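Local coordinates for endoglucanase (Thermotoga maritima, PDB 1VHO), which probably acts as a metal-dependent aminopeptidase of the M42 family, using two divalent metal cations per subunit, although it is named an endoglucanase, at residues N16-S21 with V68-F73. Numbering follows the deposited sequence.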
ATOM      1  N   ASN A  16      -1.247   9.954  -4.722  1.00 14.69           N
ATOM      2  CA  ASN A  16      -2.205  10.594  -5.638  1.00 16.02           C
ATOM      3  C   ASN A  16      -2.699   9.696  -6.756  1.00 16.12           C
ATOM      4  O   ASN A  16      -3.806   9.963  -7.259  1.00 14.65           O
ATOM      5  CB  ASN A  16      -1.635  11.889  -6.231  1.00 15.52           C
ATOM      6  CG  ASN A  16      -1.512  12.985  -5.185  1.00 14.93           C
ATOM      7  OD1 ASN A  16      -2.219  13.021  -4.180  1.00 14.94           O
ATOM      8  ND2 ASN A  16      -0.605  13.938  -5.427  1.00 13.90           N
ATOM      9  N   LEU A  17      -1.904   8.751  -7.257  1.00 14.43           N
ATOM     10  CA  LEU A  17      -2.358   7.825  -8.285  1.00 14.80           C
ATOM     11  C   LEU A  17      -3.595   7.035  -7.810  1.00 16.94           C
ATOM     12  O   LEU A  17      -3.748   6.729  -6.613  1.00 14.57           O
ATOM     13  CB  LEU A  17      -1.252   6.786  -8.534  1.00 15.90           C
ATOM     14  CG  LEU A  17       0.042   7.396  -9.118  1.00 15.98           C
ATOM     15  CD1 LEU A  17       1.150   6.343  -8.947  1.00 21.75           C
ATOM     16  CD2 LEU A  17      -0.196   7.734 -10.584  1.00 19.32           C
ATOM     17  N   ASP A  18      -4.442   6.669  -8.789  1.00 13.96           N
ATOM     18  CA  ASP A  18      -5.629   5.894  -8.464  1.00 14.13           C
ATOM     19  C   ASP A  18      -5.508   4.450  -8.918  1.00 14.82           C
ATOM     20  O   ASP A  18      -5.433   4.163 -10.130  1.00 15.45           O
ATOM     21  CB  ASP A  18      -6.889   6.541  -9.051  1.00 16.59           C
ATOM     22  CG  ASP A  18      -7.178   7.934  -8.526  1.00 17.51           C
ATOM     23  OD1 ASP A  18      -6.720   8.297  -7.420  1.00 16.86           O
ATOM     24  OD2 ASP A  18      -7.866   8.742  -9.225  1.00 16.83           O
ATOM     25  N   GLY A  19      -5.562   3.533  -7.940  1.00 11.90           N
ATOM     26  CA  GLY A  19      -5.519   2.094  -8.273  1.00 14.41           C
ATOM     27  C   GLY A  19      -6.401   1.313  -7.311  1.00 15.41           C
ATOM     28  O   GLY A  19      -5.930   0.620  -6.392  1.00 15.16           O
ATOM     29  N   PRO A  20      -7.712   1.537  -7.345  1.00 14.69           N
ATOM     30  CA  PRO A  20      -8.646   0.857  -6.467  1.00 14.17           C
ATOM     31  C   PRO A  20      -8.588  -0.653  -6.779  1.00 15.62           C
ATOM     32  O   PRO A  20      -8.171  -0.995  -7.879  1.00 14.90           O
ATOM     33  CB  PRO A  20     -10.019   1.427  -6.853  1.00 15.23           C
ATOM     34  CG  PRO A  20      -9.820   1.870  -8.278  1.00 15.19           C
ATOM     35  CD  PRO A  20      -8.416   2.407  -8.340  1.00 13.32           C
ATOM     36  N   SER A  21      -8.895  -1.455  -5.797  1.00 16.25           N
ATOM     37  CA  SER A  21      -8.805  -2.928  -5.968  1.00 18.51           C
ATOM     38  C   SER A  21      -9.418  -3.357  -7.297  1.00 19.22           C
ATOM     39  O   SER A  21     -10.569  -2.974  -7.595  1.00 18.63           O
ATOM     40  CB  SER A  21      -9.578  -3.599  -4.831  1.00 17.51           C
ATOM     41  OG  SER A  21      -9.043  -3.111  -3.591  1.00 23.68           O
ATOM     42  N   VAL A  68      -0.614  -2.979  -3.392  1.00 19.48           N
ATOM     43  CA  VAL A  68      -0.612  -1.728  -4.158  1.00 20.00           C
ATOM     44  C   VAL A  68      -1.965  -1.035  -4.229  1.00 17.69           C
ATOM     45  O   VAL A  68      -1.978   0.158  -4.594  1.00 17.18           O
ATOM     46  CB  VAL A  68      -0.142  -1.891  -5.618  1.00 21.40           C
ATOM     47  CG1 VAL A  68       1.233  -2.553  -5.749  1.00 23.20           C
ATOM     48  CG2 VAL A  68      -1.135  -2.680  -6.447  1.00 26.00           C
ATOM     49  N   ASP A  69      -3.061  -1.751  -3.938  1.00 16.95           N
ATOM     50  CA  ASP A  69      -4.376  -1.141  -4.096  1.00 17.80           C
ATOM     51  C   ASP A  69      -4.796  -0.166  -3.041  1.00 18.19           C
ATOM     52  O   ASP A  69      -4.122   0.142  -2.030  1.00 17.34           O
ATOM     53  CB  ASP A  69      -5.452  -2.266  -4.272  1.00 17.38           C
ATOM     54  CG  ASP A  69      -5.758  -3.020  -2.991  1.00 24.99           C
ATOM     55  OD1 ASP A  69      -4.961  -2.938  -2.028  1.00 27.47           O
ATOM     56  OD2 ASP A  69      -6.774  -3.742  -2.867  1.00 21.83           O
ATOM     57  N   GLU A  70      -5.982   0.405  -3.261  1.00 16.14           N
ATOM     58  CA  GLU A  70      -6.612   1.334  -2.337  1.00 16.04           C
ATOM     59  C   GLU A  70      -8.120   1.068  -2.356  1.00 17.14           C
ATOM     60  O   GLU A  70      -8.630   0.410  -3.273  1.00 17.45           O
ATOM     61  CB  GLU A  70      -6.399   2.811  -2.705  1.00 12.17           C
ATOM     62  CG  GLU A  70      -7.033   3.166  -4.100  1.00 13.86           C
ATOM     63  CD  GLU A  70      -6.443   4.506  -4.556  1.00 15.89           C
ATOM     64  OE1 GLU A  70      -6.968   5.576  -4.151  1.00 15.19           O
ATOM     65  OE2 GLU A  70      -5.445   4.525  -5.292  1.00 13.82           O
ATOM     66  N   ILE A  71      -8.824   1.656  -1.423  1.00 17.44           N
ATOM     67  CA  ILE A  71     -10.271   1.443  -1.397  1.00 20.07           C
ATOM     68  C   ILE A  71     -10.912   2.171  -2.573  1.00 19.25           C
ATOM     69  O   ILE A  71     -10.450   3.171  -3.140  1.00 16.41           O
ATOM     70  CB  ILE A  71     -10.889   1.880  -0.072  1.00 26.88           C
ATOM     71  CG1 ILE A  71     -10.817   3.379   0.106  1.00 26.96           C
ATOM     72  CG2 ILE A  71     -10.206   1.148   1.099  1.00 26.97           C
ATOM     73  CD1 ILE A  71     -12.211   4.001   0.180  1.00 33.09           C
ATOM     74  N   GLY A  72     -12.040   1.580  -2.971  1.00 16.67           N
ATOM     75  CA  GLY A  72     -12.793   2.150  -4.078  1.00 19.16           C
ATOM     76  C   GLY A  72     -14.277   1.748  -3.889  1.00 19.14           C
ATOM     77  O   GLY A  72     -14.613   0.919  -3.011  1.00 20.20           O
ATOM     78  N   PHE A  73     -15.097   2.371  -4.688  1.00 17.03           N
ATOM     79  CA  PHE A  73     -16.547   2.116  -4.677  1.00 16.19           C
ATOM     80  C   PHE A  73     -17.027   1.990  -6.124  1.00 17.22           C
ATOM     81  O   PHE A  73     -16.435   2.544  -7.053  1.00 16.97           O
ATOM     82  CB  PHE A  73     -17.325   3.331  -4.080  1.00 15.82           C
ATOM     83  CG  PHE A  73     -16.889   3.747  -2.717  1.00 19.20           C
ATOM     84  CD1 PHE A  73     -17.447   3.214  -1.583  1.00 22.26           C
ATOM     85  CD2 PHE A  73     -15.894   4.721  -2.580  1.00 21.70           C
ATOM     86  CE1 PHE A  73     -17.027   3.607  -0.306  1.00 27.31           C
ATOM     87  CE2 PHE A  73     -15.451   5.086  -1.315  1.00 26.58           C
ATOM     88  CZ  PHE A  73     -16.029   4.561  -0.173  1.00 25.02           C
TER
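Backbone pairing between P20 and E70 forms a single beta bridge, with their CA atoms 4.6 Å apart. S21 N donates to E70 O over 3.1 Å, while the return bond from E70 N to G19 O is weak and bent. Two CA-H...O contacts thicken the bridge: P20 CA lies 3.2 Å from the same E70 O, and D69 CA faces G19 O. Beside it, P20 CB packs on G72 CA at 4.0 Å; a side chain at G72 would run into the proline ring.

Side-chain bonds flank the bridge. E70 places CG between its own backbone N and carbonyl carbon (chi1 62°), and the extended chain then runs past P20 CA to bring OE2 to G19 N, 2.8 Å away. That bond is nearly straight at the hydrogen (169°) but reaches OE2 from above the carboxylate plane. At the other end S21 OG meets D69 OD2 tip to tip, a very short hydrogen bond of 2.5 Å.

Charge gathers around the buried E70. D18 OD1 and E70 OE1, like charges, stand 4.3 Å apart, and K169 forms salt bridges to both; R174 pairs with OE2 of E70 and also binds L17 O and V68 O, while D18 is further held by R102 and Y104. A glutamine in place of E70 would probably leave R174 without its carboxylate partner here and K169 with only the D18 carboxylate of this pair, and weaken the hold on G19 N.

The contact joins the loop after helix 7-16 to the passage from strand 61-67 of the mixed sheet to strand 73-79 of the separate antiparallel sheet, next to the predicted zinc ligand H67. Its chemistry, a glutamate shared between a backbone N-H and two basic side chains, implies that this passage is held by charge-assisted side-chain bonds as well as by the backbone bridge.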